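Local coordinates for protein YohF (Salmonella typhimurium, PDB 6WON) that is probably an oxidoreductase of the short-chain dehydrogenase/reductase family, likely acting as an acetoin dehydrogenase, and built on a Rossmann fold, at residues 20-25 / 46-51; 11-16 / 36-41. All blocks are in the same frame, centred on the assembly; numbering follows the deposited sequence.

Contact 1 (20-25 / 46-51); sequences CALLLA and AKKAAQ
A25 and A49 meet methyl to methyl, CB to CB at 3.7 Å. The A25 CB bond is aimed at the opposing helix. The CA atoms of A25 and A49 are the nearest pair across the segments, 5.4 Å apart. The helix axes of 20-25 and 46-50 run nearly parallel, at 18°, and approach to 9.0 Å.

L22 adds the larger apolar surface. Its CD2 methyl does the touching, 4.0 Å from A49 CB and 3.6 Å from A49 N. CG lies beside the backbone N (chi1 -72°), and the end of the chain comes nearer to helix 39-50 than its base does. The same CD2 packs on the base of K48, 3.8 Å from K48 CB, where L22 slants across the lysine chain.

K48 meets L22 chiefly with its CB. Its chain bends at chi3 and chi4 and leads away from L22, and NZ makes a salt bridge to E44 within its own helix.

Beneath the pair lies the parallel sheet: A21 and A25 rest on I31, and A46 rests on I33, both of strand 30-35. Across the helices the contact is carried by carbon surfaces, without polar bonds. Small alanines let two neighbouring Rossmann helices lie close, L22 fills in beside them, and the K48 ammonium is paired with E44 away from the apolar patch.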
ATOM      1  N   CYS B  20     -10.715 -22.957 -11.091  1.00 23.39           N
ATOM      2  CA  CYS B  20     -10.699 -21.992 -12.195  1.00 22.91           C
ATOM      3  C   CYS B  20     -10.994 -22.665 -13.524  1.00 23.12           C
ATOM      4  O   CYS B  20     -11.806 -22.172 -14.319  1.00 24.63           O
ATOM      5  CB  CYS B  20      -9.351 -21.256 -12.262  1.00 21.69           C
ATOM      6  SG  CYS B  20      -8.936 -20.272 -10.797  1.00 25.26           S
ATOM      7  N   ALA B  21     -10.332 -23.789 -13.792  1.00 24.96           N
ATOM      8  CA  ALA B  21     -10.506 -24.437 -15.088  1.00 23.83           C
ATOM      9  C   ALA B  21     -11.956 -24.846 -15.310  1.00 24.79           C
ATOM     10  O   ALA B  21     -12.501 -24.680 -16.409  1.00 25.60           O
ATOM     11  CB  ALA B  21      -9.583 -25.651 -15.197  1.00 20.56           C
ATOM     12  N   LEU B  22     -12.598 -25.386 -14.276  1.00 28.20           N
ATOM     13  CA  LEU B  22     -13.960 -25.881 -14.430  1.00 28.79           C
ATOM     14  C   LEU B  22     -14.958 -24.731 -14.543  1.00 30.72           C
ATOM     15  O   LEU B  22     -15.925 -24.812 -15.309  1.00 33.55           O
ATOM     16  CB  LEU B  22     -14.310 -26.796 -13.255  1.00 28.40           C
ATOM     17  CG  LEU B  22     -13.620 -28.172 -13.248  1.00 29.63           C
ATOM     18  CD1 LEU B  22     -14.181 -29.039 -12.118  1.00 32.23           C
ATOM     19  CD2 LEU B  22     -13.792 -28.881 -14.573  1.00 28.60           C
ATOM     20  N   LEU B  23     -14.752 -23.656 -13.787  1.00 28.92           N
ATOM     21  CA  LEU B  23     -15.664 -22.528 -13.902  1.00 27.98           C
ATOM     22  C   LEU B  23     -15.536 -21.866 -15.268  1.00 25.78           C
ATOM     23  O   LEU B  23     -16.547 -21.495 -15.879  1.00 26.66           O
ATOM     24  CB  LEU B  23     -15.406 -21.527 -12.784  1.00 23.41           C
ATOM     25  CG  LEU B  23     -16.411 -20.395 -12.632  1.00 25.92           C
ATOM     26  CD1 LEU B  23     -17.887 -20.905 -12.668  1.00 26.85           C
ATOM     27  CD2 LEU B  23     -16.112 -19.656 -11.343  1.00 26.37           C
ATOM     28  N   LEU B  24     -14.308 -21.747 -15.778  1.00 20.50           N
ATOM     29  CA  LEU B  24     -14.117 -21.146 -17.092  1.00 22.55           C
ATOM     30  C   LEU B  24     -14.723 -22.020 -18.180  1.00 23.39           C
ATOM     31  O   LEU B  24     -15.365 -21.509 -19.105  1.00 25.41           O
ATOM     32  CB  LEU B  24     -12.627 -20.899 -17.356  1.00 22.79           C
ATOM     33  CG  LEU B  24     -11.983 -19.806 -16.495  1.00 23.65           C
ATOM     34  CD1 LEU B  24     -10.449 -19.742 -16.671  1.00 22.22           C
ATOM     35  CD2 LEU B  24     -12.642 -18.448 -16.755  1.00 26.72           C
ATOM     36  N   ALA B  25     -14.553 -23.343 -18.073  1.00 23.71           N
ATOM     37  CA  ALA B  25     -15.247 -24.261 -18.975  1.00 25.80           C
ATOM     38  C   ALA B  25     -16.761 -24.075 -18.884  1.00 27.65           C
ATOM     39  O   ALA B  25     -17.447 -23.947 -19.903  1.00 28.12           O
ATOM     40  CB  ALA B  25     -14.855 -25.707 -18.650  1.00 26.89           C
ATOM     41  N   ALA B  46     -10.474 -32.493 -17.055  1.00 31.95           N
ATOM     42  CA  ALA B  46     -10.865 -32.440 -18.460  1.00 27.58           C
ATOM     43  C   ALA B  46     -12.200 -33.142 -18.692  1.00 31.76           C
ATOM     44  O   ALA B  46     -13.043 -32.644 -19.452  1.00 30.92           O
ATOM     45  CB  ALA B  46      -9.768 -33.053 -19.328  1.00 26.69           C
ATOM     46  N   LYS B  47     -12.398 -34.302 -18.055  1.00 32.57           N
ATOM     47  CA  LYS B  47     -13.680 -34.993 -18.118  1.00 35.54           C
ATOM     48  C   LYS B  47     -14.822 -34.056 -17.736  1.00 35.64           C
ATOM     49  O   LYS B  47     -15.771 -33.866 -18.505  1.00 34.01           O
ATOM     50  CB  LYS B  47     -13.654 -36.219 -17.196  1.00 41.76           C
ATOM     51  CG  LYS B  47     -14.980 -36.985 -17.121  1.00 50.00           C
ATOM     52  CD  LYS B  47     -14.870 -38.257 -16.282  1.00 55.51           C
ATOM     53  CE  LYS B  47     -15.803 -39.326 -16.815  1.00 60.47           C
ATOM     54  NZ  LYS B  47     -15.607 -40.638 -16.134  1.00 64.22           N
ATOM     55  N   LYS B  48     -14.740 -33.448 -16.549  1.00 34.99           N
ATOM     56  CA  LYS B  48     -15.821 -32.577 -16.098  1.00 33.81           C
ATOM     57  C   LYS B  48     -15.935 -31.334 -16.972  1.00 32.88           C
ATOM     58  O   LYS B  48     -17.047 -30.876 -17.254  1.00 34.76           O
ATOM     59  CB  LYS B  48     -15.603 -32.195 -14.637  1.00 37.56           C
ATOM     60  CG  LYS B  48     -15.451 -33.396 -13.710  1.00 46.06           C
ATOM     61  CD  LYS B  48     -15.636 -32.979 -12.249  1.00 53.18           C
ATOM     62  CE  LYS B  48     -14.602 -33.629 -11.323  1.00 54.67           C
ATOM     63  NZ  LYS B  48     -14.828 -35.095 -11.173  1.00 53.83           N
ATOM     64  N   ALA B  49     -14.802 -30.772 -17.409  1.00 30.98           N
ATOM     65  CA  ALA B  49     -14.847 -29.585 -18.261  1.00 30.03           C
ATOM     66  C   ALA B  49     -15.634 -29.850 -19.538  1.00 32.77           C
ATOM     67  O   ALA B  49     -16.426 -29.008 -19.975  1.00 35.84           O
ATOM     68  CB  ALA B  49     -13.428 -29.120 -18.592  1.00 26.52           C
ATOM     69  N   ALA B  50     -15.457 -31.028 -20.132  1.00 32.60           N
ATOM     70  CA  ALA B  50     -16.084 -31.318 -21.415  1.00 33.63           C
ATOM     71  C   ALA B  50     -17.580 -31.562 -21.290  1.00 36.51           C
ATOM     72  O   ALA B  50     -18.291 -31.517 -22.299  1.00 39.35           O
ATOM     73  CB  ALA B  50     -15.410 -32.528 -22.064  1.00 33.12           C
ATOM     74  N   GLN B  51     -18.074 -31.838 -20.086  1.00 36.84           N
ATOM     75  CA  GLN B  51     -19.513 -31.934 -19.889  1.00 41.22           C
ATOM     76  C   GLN B  51     -20.209 -30.588 -20.062  1.00 38.17           C
ATOM     77  O   GLN B  51     -21.438 -30.555 -20.188  1.00 39.55           O
ATOM     78  CB  GLN B  51     -19.808 -32.521 -18.505  1.00 46.46           C
ATOM     79  CG  GLN B  51     -19.325 -33.967 -18.344  1.00 51.52           C
ATOM     80  CD  GLN B  51     -19.290 -34.427 -16.897  1.00 55.88           C
ATOM     81  OE1 GLN B  51     -19.666 -33.687 -15.984  1.00 56.06           O
ATOM     82  NE2 GLN B  51     -18.829 -35.657 -16.678  1.00 59.59           N
TER

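Contact 2 (11-16 / 36-41); sequences ASDSGI and HSDERG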
ATOM      1  N   ALA B  11      -1.421 -25.965 -13.493  1.00 30.24           N
ATOM      2  CA  ALA B  11      -1.614 -26.750 -12.277  1.00 28.82           C
ATOM      3  C   ALA B  11      -3.096 -26.897 -11.953  1.00 27.30           C
ATOM      4  O   ALA B  11      -3.519 -26.778 -10.803  1.00 30.28           O
ATOM      5  CB  ALA B  11      -0.844 -26.142 -11.094  1.00 25.93           C
ATOM      6  N   SER B  12      -3.901 -27.142 -12.986  1.00 26.66           N
ATOM      7  CA  SER B  12      -5.343 -27.269 -12.823  1.00 26.76           C
ATOM      8  C   SER B  12      -5.774 -28.705 -12.587  1.00 28.62           C
ATOM      9  O   SER B  12      -6.959 -29.023 -12.752  1.00 26.60           O
ATOM     10  CB  SER B  12      -6.075 -26.689 -14.037  1.00 26.70           C
ATOM     11  OG  SER B  12      -5.383 -26.987 -15.236  1.00 26.01           O
ATOM     12  N   ASP B  13      -4.836 -29.580 -12.207  1.00 28.36           N
ATOM     13  CA  ASP B  13      -5.186 -30.938 -11.809  1.00 31.70           C
ATOM     14  C   ASP B  13      -5.915 -30.995 -10.471  1.00 33.12           C
ATOM     15  O   ASP B  13      -6.488 -32.042 -10.147  1.00 34.33           O
ATOM     16  CB  ASP B  13      -3.921 -31.799 -11.733  1.00 37.19           C
ATOM     17  CG  ASP B  13      -2.810 -31.133 -10.921  1.00 43.85           C
ATOM     18  OD1 ASP B  13      -2.511 -29.937 -11.154  1.00 44.82           O
ATOM     19  OD2 ASP B  13      -2.242 -31.798 -10.037  1.00 48.90           O
ATOM     20  N   SER B  14      -5.900 -29.917  -9.686  1.00 32.88           N
ATOM     21  CA  SER B  14      -6.485 -29.930  -8.347  1.00 32.42           C
ATOM     22  C   SER B  14      -6.570 -28.497  -7.824  1.00 31.91           C
ATOM     23  O   SER B  14      -6.097 -27.550  -8.462  1.00 31.03           O
ATOM     24  CB  SER B  14      -5.656 -30.790  -7.398  1.00 37.98           C
ATOM     25  OG  SER B  14      -4.472 -30.089  -7.061  1.00 39.32           O
ATOM     26  N   GLY B  15      -7.172 -28.351  -6.644  1.00 35.56           N
ATOM     27  CA  GLY B  15      -7.100 -27.100  -5.903  1.00 38.03           C
ATOM     28  C   GLY B  15      -7.670 -25.917  -6.664  1.00 35.43           C
ATOM     29  O   GLY B  15      -8.649 -26.030  -7.410  1.00 27.12           O
ATOM     30  N   ILE B  16      -7.035 -24.759  -6.469  1.00 34.73           N
ATOM     31  CA  ILE B  16      -7.513 -23.510  -7.058  1.00 31.78           C
ATOM     32  C   ILE B  16      -7.485 -23.594  -8.574  1.00 26.85           C
ATOM     33  O   ILE B  16      -8.422 -23.158  -9.251  1.00 23.00           O
ATOM     34  CB  ILE B  16      -6.672 -22.323  -6.547  1.00 31.40           C
ATOM     35  CG1 ILE B  16      -6.911 -22.091  -5.051  1.00 30.49           C
ATOM     36  CG2 ILE B  16      -6.969 -21.059  -7.369  1.00 29.96           C
ATOM     37  CD1 ILE B  16      -5.929 -21.133  -4.428  1.00 31.97           C
ATOM     38  N   HIS B  36       1.615 -31.319 -12.928  1.00 31.55           N
ATOM     39  CA  HIS B  36       2.983 -31.600 -12.606  1.00 29.77           C
ATOM     40  C   HIS B  36       3.216 -33.088 -12.362  1.00 33.72           C
ATOM     41  O   HIS B  36       4.007 -33.643 -13.009  1.00 35.14           O
ATOM     42  CB  HIS B  36       3.427 -30.781 -11.445  1.00 30.65           C
ATOM     43  CG  HIS B  36       4.798 -31.106 -10.971  1.00 36.43           C
ATOM     44  ND1 HIS B  36       5.929 -30.613 -11.564  1.00 36.57           N
ATOM     45  CD2 HIS B  36       5.216 -31.889  -9.960  1.00 39.95           C
ATOM     46  CE1 HIS B  36       6.983 -31.071 -10.935  1.00 39.79           C
ATOM     47  NE2 HIS B  36       6.578 -31.855  -9.962  1.00 42.96           N
ATOM     48  N   SER B  37       2.460 -33.710 -11.494  1.00 35.92           N
ATOM     49  CA  SER B  37       2.583 -35.145 -11.272  1.00 40.27           C
ATOM     50  C   SER B  37       1.260 -35.886 -11.148  1.00 42.79           C
ATOM     51  O   SER B  37       1.272 -37.123 -11.162  1.00 44.93           O
ATOM     52  CB  SER B  37       3.418 -35.423 -10.013  1.00 44.40           C
ATOM     53  OG  SER B  37       2.628 -35.229  -8.864  1.00 46.80           O
ATOM     54  N   ASP B  38       0.129 -35.187 -11.041  1.00 41.75           N
ATOM     55  CA  ASP B  38      -1.172 -35.833 -10.844  1.00 45.07           C
ATOM     56  C   ASP B  38      -1.921 -35.844 -12.174  1.00 41.31           C
ATOM     57  O   ASP B  38      -2.848 -35.063 -12.410  1.00 36.40           O
ATOM     58  CB  ASP B  38      -1.972 -35.121  -9.755  1.00 46.90           C
ATOM     59  CG  ASP B  38      -3.334 -35.772  -9.505  1.00 50.19           C
ATOM     60  OD1 ASP B  38      -3.588 -36.888 -10.009  1.00 49.86           O
ATOM     61  OD2 ASP B  38      -4.160 -35.153  -8.803  1.00 51.53           O
ATOM     62  N   GLU B  39      -1.515 -36.769 -13.043  1.00 40.49           N
ATOM     63  CA  GLU B  39      -2.133 -36.874 -14.360  1.00 39.63           C
ATOM     64  C   GLU B  39      -3.602 -37.276 -14.264  1.00 35.24           C
ATOM     65  O   GLU B  39      -4.430 -36.806 -15.050  1.00 32.66           O
ATOM     66  CB  GLU B  39      -1.362 -37.876 -15.222  1.00 43.64           C
ATOM     67  CG  GLU B  39      -2.055 -38.154 -16.540  1.00 50.99           C
ATOM     68  CD  GLU B  39      -1.227 -38.978 -17.501  1.00 60.78           C
ATOM     69  OE1 GLU B  39      -1.369 -38.745 -18.723  1.00 64.68           O
ATOM     70  OE2 GLU B  39      -0.445 -39.852 -17.049  1.00 64.99           O
ATOM     71  N   ARG B  40      -3.950 -38.146 -13.315  1.00 37.19           N
ATOM     72  CA  ARG B  40      -5.336 -38.601 -13.245  1.00 40.46           C
ATOM     73  C   ARG B  40      -6.267 -37.477 -12.809  1.00 37.84           C
ATOM     74  O   ARG B  40      -7.380 -37.354 -13.331  1.00 41.17           O
ATOM     75  CB  ARG B  40      -5.453 -39.802 -12.312  1.00 46.15           C
ATOM     76  CG  ARG B  40      -4.953 -41.085 -12.941  1.00 56.87           C
ATOM     77  CD  ARG B  40      -5.649 -42.292 -12.345  1.00 68.44           C
ATOM     78  NE  ARG B  40      -5.847 -42.121 -10.908  1.00 75.30           N
ATOM     79  CZ  ARG B  40      -4.938 -42.418  -9.982  1.00 81.26           C
ATOM     80  NH1 ARG B  40      -3.758 -42.916 -10.336  1.00 81.51           N
ATOM     81  NH2 ARG B  40      -5.214 -42.221  -8.696  1.00 85.18           N
ATOM     82  N   GLY B  41      -5.829 -36.642 -11.865  1.00 36.71           N
ATOM     83  CA  GLY B  41      -6.597 -35.452 -11.533  1.00 35.59           C
ATOM     84  C   GLY B  41      -6.765 -34.517 -12.717  1.00 35.01           C
ATOM     85  O   GLY B  41      -7.825 -33.913 -12.900  1.00 33.28           O
TER
HETATM   86  O   HOH W   1       0.360 -32.464  -9.713  1.00 27.50           O
HETATM   87  O   HOH W   2       0.081 -29.690 -11.300  1.00 33.98           O
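D13 and D38 face each other across the contact, and D13 makes most of it. Its CB is 3.5 Å from D38 O and also lies near G41 C. From there a chi1 of 50° tucks CG over the residue's own backbone, which sends the carboxylate toward the turn at 36-38.

At the tip the two oxygens have separate water partners. OD1 accepts from water 2 at 2.6 Å, and that water accepts from H36 N. OD2 accepts from water 1 at 2.7 Å, and that water accepts from S37 N. One carboxylate thus reaches two successive backbone N-H groups through water.

OD2 also lies 3.3 Å from D38 CB. The two carboxylates are turned 80° apart, with D13 OD2 and D38 OD2 4.1 Å from each other. The like charges probably disfavour each other, but the cap on the helix end and the two waters would offset this in part.

D38 is the N-cap of helix 39-50. Its OD1 accepts from G41 N at 2.9 Å, from above the carboxylate plane. The backbone of G41 passes close to D13, with D13 O 3.6 Å from G41 C.

Segment 11-16 follows strand 6-9 and leads into helix 15-27. Its position and sequence are consistent with the cofactor-binding TGxxxGxG loop of short-chain dehydrogenases, with A11 in place of the first glycine. D13 packs on W35 at the end of strand 30-35, and S12 O and G41 O both make hydrogen bonds to T45 OG1 of helix 39-50, whose single proton they would have to share.

In the fold
From the N terminus, strand 6-9 runs into segment 11-16, where contact 2 opens. Helix 15-27 follows and carries 20-25, the first half of contact 1. The chain then returns through strand 30-35. Contact 2 closes at 36-41, before contact 1 closes at 46-51 further along helix 39-50. The two closures therefore cross. Their centres are about 13 Å apart, and they touch where A21 packs on S12. Contact 2 ties the loop before helix 15-27 to the start of helix 39-50. Contact 1 joins the same two helices further toward their C-terminal ends. Together they fasten the opening beta-alpha-beta-alpha part of the Rossmann fold.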